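Local structure of glucosamine-6-phosphate deaminase (Thermotoga maritima, 1J5X) at residues A[220-225]-A[303-308]; A[266-271]-A[290-295]; A[184-189]-A[307-312]. The protein belongs to the SIS-domain family of alpha/beta proteins and folds as two parallel beta sheets with helices packed around them. All blocks are in the same frame, centred on the assembly; numbering follows the deposited sequence.

Contact 1. Residues A[220-225]-A[303-308]; sequences MSEFFG and NDWKSA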
loop_
_atom_site.group_PDB
_atom_site.type_symbol
_atom_site.label_atom_id
_atom_site.label_comp_id
_atom_site.label_asym_id
_atom_site.label_seq_id
_atom_site.Cartn_x
_atom_site.Cartn_y
_atom_site.Cartn_z
HETATM N N MSE A 220 -5.430 5.258 10.161
HETATM C CA MSE A 220 -5.909 4.108 10.913
HETATM C C MSE A 220 -6.325 2.937 10.035
HETATM O O MSE A 220 -6.786 3.137 8.903
HETATM C CB MSE A 220 -7.168 4.483 11.751
HETATM C CG MSE A 220 -6.817 5.540 12.794
HETATM SE SE MSE A 220 -8.561 5.829 13.767
HETATM C CE MSE A 220 -7.863 6.740 15.435
ATOM N N SER A 221 -6.201 1.736 10.612
ATOM C CA SER A 221 -6.632 0.501 9.981
ATOM C C SER A 221 -6.101 0.381 8.563
ATOM O O SER A 221 -4.892 0.398 8.402
ATOM C CB SER A 221 -8.171 0.450 9.991
ATOM O OG SER A 221 -8.622 0.643 11.317
ATOM N N GLU A 222 -6.969 0.204 7.557
ATOM C CA GLU A 222 -6.455 0.139 6.182
ATOM C C GLU A 222 -5.540 1.344 5.856
ATOM O O GLU A 222 -4.551 1.167 5.095
ATOM C CB GLU A 222 -7.553 0.160 5.132
ATOM C CG GLU A 222 -8.346 -1.117 5.023
ATOM C CD GLU A 222 -9.541 -1.156 6.071
ATOM O OE1 GLU A 222 -9.421 -0.587 7.172
ATOM O OE2 GLU A 222 -10.566 -1.814 5.798
ATOM N N PHE A 223 -5.861 2.522 6.403
ATOM C CA PHE A 223 -5.033 3.722 6.113
ATOM C C PHE A 223 -3.681 3.711 6.819
ATOM O O PHE A 223 -2.800 4.513 6.478
ATOM C CB PHE A 223 -5.806 4.984 6.432
ATOM C CG PHE A 223 -7.003 5.195 5.516
ATOM C CD1 PHE A 223 -7.268 4.291 4.442
ATOM C CD2 PHE A 223 -7.857 6.271 5.757
ATOM C CE1 PHE A 223 -8.366 4.448 3.596
ATOM C CE2 PHE A 223 -8.978 6.459 4.939
ATOM C CZ PHE A 223 -9.239 5.545 3.844
ATOM N N PHE A 224 -3.540 2.859 7.838
ATOM C CA PHE A 224 -2.229 2.656 8.491
ATOM C C PHE A 224 -1.397 1.846 7.487
ATOM O O PHE A 224 -0.224 2.138 7.285
ATOM C CB PHE A 224 -2.339 1.825 9.780
ATOM C CG PHE A 224 -1.000 1.466 10.347
ATOM C CD1 PHE A 224 -0.115 2.463 10.734
ATOM C CD2 PHE A 224 -0.598 0.131 10.382
ATOM C CE1 PHE A 224 1.182 2.158 11.140
ATOM C CE2 PHE A 224 0.719 -0.200 10.805
ATOM C CZ PHE A 224 1.600 0.823 11.168
ATOM N N GLY A 225 -1.988 0.808 6.885
ATOM C CA GLY A 225 -1.257 0.045 5.870
ATOM C C GLY A 225 -0.817 0.990 4.730
ATOM O O GLY A 225 0.307 0.907 4.204
ATOM N N ASN A 303 -13.348 9.598 2.142
ATOM C CA ASN A 303 -12.768 9.148 3.413
ATOM C C ASN A 303 -13.245 7.749 3.771
ATOM O O ASN A 303 -12.992 7.233 4.880
ATOM C CB ASN A 303 -13.078 10.131 4.543
ATOM C CG ASN A 303 -12.444 11.486 4.297
ATOM O OD1 ASN A 303 -11.346 11.562 3.731
ATOM N ND2 ASN A 303 -13.113 12.556 4.722
ATOM N N ASP A 304 -13.881 7.103 2.812
ATOM C CA ASP A 304 -14.347 5.737 3.036
ATOM C C ASP A 304 -13.160 4.811 2.734
ATOM O O ASP A 304 -12.299 5.169 1.902
ATOM C CB ASP A 304 -15.456 5.382 2.078
ATOM C CG ASP A 304 -15.883 3.977 2.237
ATOM O OD1 ASP A 304 -15.663 3.222 1.276
ATOM O OD2 ASP A 304 -16.386 3.615 3.351
ATOM N N TRP A 305 -13.188 3.644 3.346
ATOM C CA TRP A 305 -12.076 2.663 3.231
ATOM C C TRP A 305 -11.741 2.256 1.807
ATOM O O TRP A 305 -10.587 1.917 1.537
ATOM C CB TRP A 305 -12.376 1.389 4.028
ATOM C CG TRP A 305 -12.650 1.709 5.505
ATOM C CD1 TRP A 305 -13.821 1.476 6.195
ATOM C CD2 TRP A 305 -11.727 2.265 6.448
ATOM N NE1 TRP A 305 -13.677 1.846 7.524
ATOM C CE2 TRP A 305 -12.401 2.334 7.708
ATOM C CE3 TRP A 305 -10.400 2.723 6.366
ATOM C CZ2 TRP A 305 -11.776 2.831 8.876
ATOM C CZ3 TRP A 305 -9.791 3.226 7.533
ATOM C CH2 TRP A 305 -10.491 3.265 8.780
ATOM N N LYS A 306 -12.741 2.267 0.922
ATOM C CA LYS A 306 -12.510 1.885 -0.475
ATOM C C LYS A 306 -11.454 2.771 -1.163
ATOM O O LYS A 306 -10.865 2.357 -2.157
ATOM C CB LYS A 306 -13.825 1.972 -1.294
ATOM C CG LYS A 306 -14.801 0.780 -1.068
ATOM C CD LYS A 306 -15.996 0.907 -2.079
ATOM C CE LYS A 306 -17.183 -0.013 -1.651
ATOM N NZ LYS A 306 -17.646 0.206 -0.265
ATOM N N SER A 307 -11.240 3.994 -0.681
ATOM C CA SER A 307 -10.255 4.866 -1.338
ATOM C C SER A 307 -8.793 4.387 -1.060
ATOM O O SER A 307 -7.854 5.007 -1.555
ATOM C CB SER A 307 -10.386 6.322 -0.810
ATOM O OG SER A 307 -10.160 6.335 0.597
ATOM N N ALA A 308 -8.623 3.352 -0.255
ATOM C CA ALA A 308 -7.278 2.880 0.093
ATOM C C ALA A 308 -6.407 2.637 -1.126
ATOM O O ALA A 308 -5.209 2.961 -1.062
ATOM C CB ALA A 308 -7.334 1.604 0.966
#

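Contact 2. Residues A[266-271]-A[290-295]; sequences MQKVSG and VLEVGE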
loop_
_atom_site.group_PDB
_atom_site.type_symbol
_atom_site.label_atom_id
_atom_site.label_comp_id
_atom_site.label_asym_id
_atom_site.label_seq_id
_atom_site.Cartn_x
_atom_site.Cartn_y
_atom_site.Cartn_z
HETATM N N MSE A 266 -1.471 13.041 6.698
HETATM C CA MSE A 266 -2.477 12.432 7.509
HETATM C C MSE A 266 -3.637 11.942 6.631
HETATM O O MSE A 266 -4.234 12.733 5.874
HETATM C CB MSE A 266 -2.983 13.473 8.515
HETATM C CG MSE A 266 -4.005 12.898 9.496
HETATM SE SE MSE A 266 -4.578 14.256 10.816
HETATM C CE MSE A 266 -3.017 15.360 10.827
ATOM N N GLN A 267 -3.957 10.650 6.740
ATOM C CA GLN A 267 -5.070 10.053 5.955
ATOM C C GLN A 267 -6.360 10.244 6.737
ATOM O O GLN A 267 -6.578 9.597 7.779
ATOM C CB GLN A 267 -4.860 8.575 5.785
ATOM C CG GLN A 267 -3.532 8.202 5.077
ATOM C CD GLN A 267 -3.453 8.610 3.607
ATOM O OE1 GLN A 267 -4.469 8.735 2.916
ATOM N NE2 GLN A 267 -2.214 8.783 3.099
ATOM N N LYS A 268 -7.223 11.156 6.275
ATOM C CA LYS A 268 -8.494 11.389 7.007
ATOM C C LYS A 268 -9.471 10.206 6.908
ATOM O O LYS A 268 -9.569 9.604 5.876
ATOM C CB LYS A 268 -9.206 12.611 6.423
ATOM C CG LYS A 268 -8.390 13.920 6.522
ATOM C CD LYS A 268 -9.238 15.192 6.057
ATOM C CE LYS A 268 -10.318 15.493 7.100
ATOM N NZ LYS A 268 -9.742 15.932 8.417
ATOM N N VAL A 269 -10.255 9.918 7.956
ATOM C CA VAL A 269 -11.216 8.803 7.860
ATOM C C VAL A 269 -12.608 9.350 8.274
ATOM O O VAL A 269 -12.703 10.358 9.015
ATOM C CB VAL A 269 -10.873 7.568 8.824
ATOM C CG1 VAL A 269 -9.464 7.044 8.582
ATOM C CG2 VAL A 269 -11.019 7.932 10.197
ATOM N N SER A 270 -13.650 8.692 7.793
ATOM C CA SER A 270 -15.032 9.144 8.038
ATOM C C SER A 270 -15.304 9.459 9.481
ATOM O O SER A 270 -15.014 8.667 10.351
ATOM C CB SER A 270 -16.055 8.066 7.597
ATOM O OG SER A 270 -15.772 7.594 6.291
ATOM N N GLY A 271 -15.906 10.616 9.707
ATOM C CA GLY A 271 -16.291 10.986 11.052
ATOM C C GLY A 271 -15.287 11.570 12.032
ATOM O O GLY A 271 -15.713 11.984 13.116
ATOM N N VAL A 290 1.751 20.094 8.092
ATOM C CA VAL A 290 0.789 18.984 8.011
ATOM C C VAL A 290 -0.060 19.094 6.790
ATOM O O VAL A 290 -0.550 20.208 6.453
ATOM C CB VAL A 290 -0.121 18.975 9.201
ATOM C CG1 VAL A 290 -1.129 17.783 9.075
ATOM C CG2 VAL A 290 0.712 18.945 10.503
ATOM N N LEU A 291 -0.187 17.969 6.094
ATOM C CA LEU A 291 -0.993 17.862 4.891
ATOM C C LEU A 291 -2.056 16.766 5.114
ATOM O O LEU A 291 -1.735 15.645 5.561
ATOM C CB LEU A 291 -0.099 17.505 3.722
ATOM C CG LEU A 291 -0.705 17.562 2.332
ATOM C CD1 LEU A 291 0.374 17.994 1.301
ATOM C CD2 LEU A 291 -1.239 16.169 1.999
ATOM N N GLU A 292 -3.324 17.102 4.872
ATOM C CA GLU A 292 -4.364 16.081 5.014
ATOM C C GLU A 292 -4.812 15.533 3.680
ATOM O O GLU A 292 -5.081 16.282 2.724
ATOM C CB GLU A 292 -5.597 16.641 5.728
ATOM C CG GLU A 292 -5.422 16.916 7.196
ATOM C CD GLU A 292 -6.572 17.772 7.745
ATOM O OE1 GLU A 292 -6.479 19.021 7.679
ATOM O OE2 GLU A 292 -7.555 17.201 8.256
ATOM N N VAL A 293 -4.940 14.209 3.612
ATOM C CA VAL A 293 -5.407 13.554 2.398
ATOM C C VAL A 293 -6.816 13.084 2.708
ATOM O O VAL A 293 -6.998 12.294 3.627
ATOM C CB VAL A 293 -4.561 12.281 2.076
ATOM C CG1 VAL A 293 -5.176 11.506 0.883
ATOM C CG2 VAL A 293 -3.096 12.725 1.803
ATOM N N GLY A 294 -7.792 13.535 1.930
ATOM C CA GLY A 294 -9.189 13.140 2.203
ATOM C C GLY A 294 -10.110 14.391 2.098
ATOM O O GLY A 294 -9.664 15.572 2.088
ATOM N N GLU A 295 -11.418 14.124 2.047
ATOM C CA GLU A 295 -12.374 15.222 1.945
ATOM C C GLU A 295 -12.253 16.090 3.168
ATOM O O GLU A 295 -12.068 15.575 4.301
ATOM C CB GLU A 295 -13.775 14.622 1.729
ATOM C CG GLU A 295 -13.892 14.279 0.276
ATOM C CD GLU A 295 -15.312 13.941 -0.160
ATOM O OE1 GLU A 295 -16.271 14.300 0.561
ATOM O OE2 GLU A 295 -15.470 13.332 -1.246
#

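Contact 3. Residues A[184-189]-A[307-312]; sequences ERFSEL and SAFLRT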
loop_
_atom_site.group_PDB
_atom_site.type_symbol
_atom_site.label_atom_id
_atom_site.label_comp_id
_atom_site.label_asym_id
_atom_site.label_seq_id
_atom_site.Cartn_x
_atom_site.Cartn_y
_atom_site.Cartn_z
ATOM N N GLU A 184 -20.258 -0.489 -6.909
ATOM C CA GLU A 184 -20.313 0.684 -7.756
ATOM C C GLU A 184 -19.372 1.832 -7.387
ATOM O O GLU A 184 -18.921 2.523 -8.292
ATOM C CB GLU A 184 -21.761 1.221 -7.920
ATOM C CG GLU A 184 -22.324 1.866 -6.709
ATOM C CD GLU A 184 -23.778 2.361 -6.957
ATOM O OE1 GLU A 184 -24.387 1.908 -7.950
ATOM O OE2 GLU A 184 -24.261 3.181 -6.149
ATOM N N ARG A 185 -19.049 2.052 -6.103
ATOM C CA ARG A 185 -18.160 3.134 -5.789
ATOM C C ARG A 185 -16.712 2.977 -6.310
ATOM O O ARG A 185 -16.001 3.964 -6.432
ATOM C CB ARG A 185 -18.107 3.408 -4.291
ATOM C CG ARG A 185 -19.305 4.298 -3.866
ATOM C CD ARG A 185 -18.837 5.786 -3.749
ATOM N NE ARG A 185 -18.664 6.105 -2.361
ATOM C CZ ARG A 185 -18.059 7.155 -1.824
ATOM N NH1 ARG A 185 -17.469 8.127 -2.514
ATOM N NH2 ARG A 185 -18.108 7.230 -0.521
ATOM N N PHE A 186 -16.318 1.768 -6.632
ATOM C CA PHE A 186 -14.927 1.596 -7.148
ATOM C C PHE A 186 -14.847 2.259 -8.551
ATOM O O PHE A 186 -13.834 2.841 -8.887
ATOM C CB PHE A 186 -14.583 0.104 -7.221
ATOM C CG PHE A 186 -14.285 -0.518 -5.885
ATOM C CD1 PHE A 186 -13.099 -0.213 -5.168
ATOM C CD2 PHE A 186 -15.176 -1.459 -5.330
ATOM C CE1 PHE A 186 -12.798 -0.835 -3.933
ATOM C CE2 PHE A 186 -14.895 -2.076 -4.119
ATOM C CZ PHE A 186 -13.719 -1.788 -3.398
ATOM N N SER A 187 -15.927 2.195 -9.352
ATOM C CA SER A 187 -15.903 2.880 -10.683
ATOM C C SER A 187 -15.741 4.359 -10.480
ATOM O O SER A 187 -15.019 5.031 -11.201
ATOM C CB SER A 187 -17.219 2.693 -11.476
ATOM O OG SER A 187 -17.419 1.328 -11.673
ATOM N N GLU A 188 -16.455 4.882 -9.484
ATOM C CA GLU A 188 -16.356 6.297 -9.221
ATOM C C GLU A 188 -14.935 6.656 -8.777
ATOM O O GLU A 188 -14.376 7.647 -9.256
ATOM C CB GLU A 188 -17.370 6.678 -8.133
ATOM C CG GLU A 188 -17.197 8.124 -7.590
ATOM C CD GLU A 188 -17.759 8.261 -6.150
ATOM O OE1 GLU A 188 -18.903 7.780 -5.874
ATOM O OE2 GLU A 188 -17.046 8.829 -5.297
ATOM N N LEU A 189 -14.347 5.882 -7.865
ATOM C CA LEU A 189 -12.992 6.248 -7.410
ATOM C C LEU A 189 -11.968 6.102 -8.531
ATOM O O LEU A 189 -11.084 6.928 -8.663
ATOM C CB LEU A 189 -12.588 5.400 -6.206
ATOM C CG LEU A 189 -13.507 5.686 -5.002
ATOM C CD1 LEU A 189 -13.360 4.626 -3.928
ATOM C CD2 LEU A 189 -13.059 6.994 -4.445
ATOM N N SER A 307 -11.240 3.994 -0.681
ATOM C CA SER A 307 -10.255 4.866 -1.338
ATOM C C SER A 307 -8.793 4.387 -1.060
ATOM O O SER A 307 -7.854 5.007 -1.555
ATOM C CB SER A 307 -10.386 6.322 -0.810
ATOM O OG SER A 307 -10.160 6.335 0.597
ATOM N N ALA A 308 -8.623 3.352 -0.255
ATOM C CA ALA A 308 -7.278 2.880 0.093
ATOM C C ALA A 308 -6.407 2.637 -1.126
ATOM O O ALA A 308 -5.209 2.961 -1.062
ATOM C CB ALA A 308 -7.334 1.604 0.966
ATOM N N PHE A 309 -6.993 2.142 -2.227
ATOM C CA PHE A 309 -6.183 1.842 -3.404
ATOM C C PHE A 309 -5.597 3.078 -4.132
ATOM O O PHE A 309 -4.713 2.954 -5.009
ATOM C CB PHE A 309 -6.944 0.939 -4.351
ATOM C CG PHE A 309 -8.013 1.651 -5.143
ATOM C CD1 PHE A 309 -9.304 1.789 -4.610
ATOM C CD2 PHE A 309 -7.723 2.219 -6.407
ATOM C CE1 PHE A 309 -10.280 2.487 -5.338
ATOM C CE2 PHE A 309 -8.676 2.904 -7.131
ATOM C CZ PHE A 309 -9.976 3.051 -6.603
ATOM N N LEU A 310 -6.082 4.271 -3.803
ATOM C CA LEU A 310 -5.523 5.479 -4.376
ATOM C C LEU A 310 -4.634 6.218 -3.362
ATOM O O LEU A 310 -3.881 7.117 -3.732
ATOM C CB LEU A 310 -6.628 6.459 -4.715
ATOM C CG LEU A 310 -7.646 6.133 -5.811
ATOM C CD1 LEU A 310 -8.740 7.241 -5.833
ATOM C CD2 LEU A 310 -6.903 6.118 -7.173
ATOM N N ARG A 311 -4.757 5.901 -2.069
ATOM C CA ARG A 311 -4.099 6.753 -1.099
ATOM C C ARG A 311 -2.596 6.734 -0.904
ATOM O O ARG A 311 -2.100 7.502 -0.079
ATOM C CB ARG A 311 -4.805 6.689 0.266
ATOM C CG ARG A 311 -6.201 7.482 0.262
ATOM C CD ARG A 311 -7.023 7.070 1.487
ATOM N NE ARG A 311 -8.224 7.915 1.698
ATOM C CZ ARG A 311 -8.247 8.970 2.508
ATOM N NH1 ARG A 311 -7.143 9.330 3.188
ATOM N NH2 ARG A 311 -9.409 9.665 2.665
ATOM N N THR A 312 -1.906 5.851 -1.597
ATOM C CA THR A 312 -0.419 5.921 -1.526
ATOM C C THR A 312 0.103 6.844 -2.656
ATOM O O THR A 312 1.276 7.197 -2.696
ATOM C CB THR A 312 0.300 4.538 -1.627
ATOM O OG1 THR A 312 0.083 3.919 -2.886
ATOM C CG2 THR A 312 -0.198 3.611 -0.496
#

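Contact 1. Residues A[220-225]-A[303-308]
Phe-223 and Trp-305 meet as a T-shaped (edge-to-face) aromatic pair. The indole presents its six-membered ring edge. Trp-305 CE3 sits 3.8 Å above the Phe-223 ring plane, over the ring centre. The two planes are inclined by 61°. CG of Phe-223 lies anti to its carbonyl carbon (chi1 -66°). The rim atom CZ of Phe-223 comes 3.6 Å from Asp-304 O, close to the ring plane, and 3.5 Å from Ser-307 OG. That hydroxyl accepts a hydrogen bond from Arg-311 NE. Ala-308 CB lies 4.0 Å from Phe-223 CE1. Glu-222 covers a face of the indole. Its OE1 stands 3.5 Å above the plane of the Trp-305 ring, offset toward the rim, with the carboxylate nearly parallel to it at 13°. Glu-222 OE2 forms a salt bridge with Arg-76, which also makes a cation-pi contact with Trp-305. That pairing probably offsets the negative charge lying against the ring.

The side of Met-220 and Ser-221 is partly exposed, and little surface is buried there. Even so, Met-220, a selenomethionine, meets the indole edge through its backbone O, 3.3 Å from Trp-305 CZ3; its side chain leads away. Ser-221 CB lies beside Trp-305 CH2. No hydrogen bond crosses between the segments. Within 303-308, Asp-304 OD1 accepts from Lys-306 N in an Asx turn.

The contact joins the start of helix 222-238 to the loop between strand 289-293 and helix 313-326. Helix 62-78 meets Glu-222, and helix 162-179 packs on Ala-308.

Contact 2. Residues A[266-271]-A[290-295]
Lys-268, Met-266 and Val-293 bury the most surface where these two parallel strands run side by side. The Lys-268 side chain crosses that of Glu-292 at a slant, and its NZ forms a salt bridge with OE2. The modelled Lys-268 NZ to Glu-292 OE2 separation of 2.5 Å is very short, so its exact value is doubtful. The same NZ also pairs with Glu-276 and Asp-273, while Glu-292 OE1 pairs with Arg-280 and Lys-277. These opposite charges probably compensate one another in a buried setting.

Met-266, a selenomethionine, has CG anti to its backbone N (chi1 -176°). Farther out the chain bends at chi3, and its CE lies 3.5 Å from Val-290 CG1. Met-266 and Glu-292 share one face of the sheet. Val-293 lies on the other, beside Gln-267 and pointing the same way. Its CG1 is 3.5 Å from Gln-267 OE1, an atom that accepts a hydrogen bond from Arg-311.

The backbones are joined by three hydrogen bonds. Met-266 N donates to Leu-291 O (2.9 Å), and Val-293 N donates to Met-266 O (2.8 Å). Lys-268 N then donates to Val-293 O (2.9 Å), with Lys-268 one residue past the end of strand 262-267.

Helix 273-285 links the strands in a beta-alpha-beta unit and packs on the Met-266 side. Helix 222-238 meets Gln-267 on the other. Strand 262-267 lies between 214-218 and 289-293, the latter outermost in this chain's sheet.

Contact 3. Residues A[184-189]-A[307-312]
Phe-309 holds CG between its backbone N and carbonyl carbon (chi1 76°), and Leu-189 holds CG anti to its carbonyl carbon (chi1 -64°); the two side chains meet obliquely. Leu-189 CB touches the ring tip, 3.5 Å from Phe-309 CZ. Its CD1 branch reaches the backbone, 3.9 Å from Ser-307 N. Phe-186, one helical turn earlier, meets the same ring: its CD1 is 3.9 Å from Phe-309 CE1, which lies in the plane of the Phe-186 ring at its edge.

Leu-310 packs in two directions. Its CG rests 3.6 Å above the plane of the Phe-309 ring, toward the rim. Its CD1 lies 3.7 Å from Leu-189 O. All of these residues are buried, and no hydrogen bond crosses the contact. Within 307-312, Arg-311 NE donates to Ser-307 OG (2.7 Å), close to the guanidinium plane, bridging residues four apart in the loop.

Helix 27-35 touches Phe-186, Phe-309 and Leu-310, while helix 162-179 lies on Phe-186. The arrangement is an apolar cluster of two phenylalanines and two leucines. It packs one side of helix 184-205 against the loop that leads into helix 313-326, in an alpha/beta fold with two parallel sheets.

How the contacts relate
Contacts 1 and 3 end on the same part of the chain and share Ser-307 and Ala-308; their centres are about 10 Å apart. Contact 2 is nested along the chain within the loops they close. Its centre is about 10 Å from that of contact 1 and about 15 Å from that of contact 3. Arg-311 connects all three. Its NH1 is 2.8 Å from Gln-267 OE1 and 3.0 Å from Val-293 O, both probable hydrogen bonds. Its NE lies 3.4 Å from Phe-223 CZ. Asn-303 ND2, 3.2 Å from Glu-295 O, probably adds another bond between contacts 1 and 2. Lys-306 of contact 1 packs on Phe-186 and Leu-189 of contact 3.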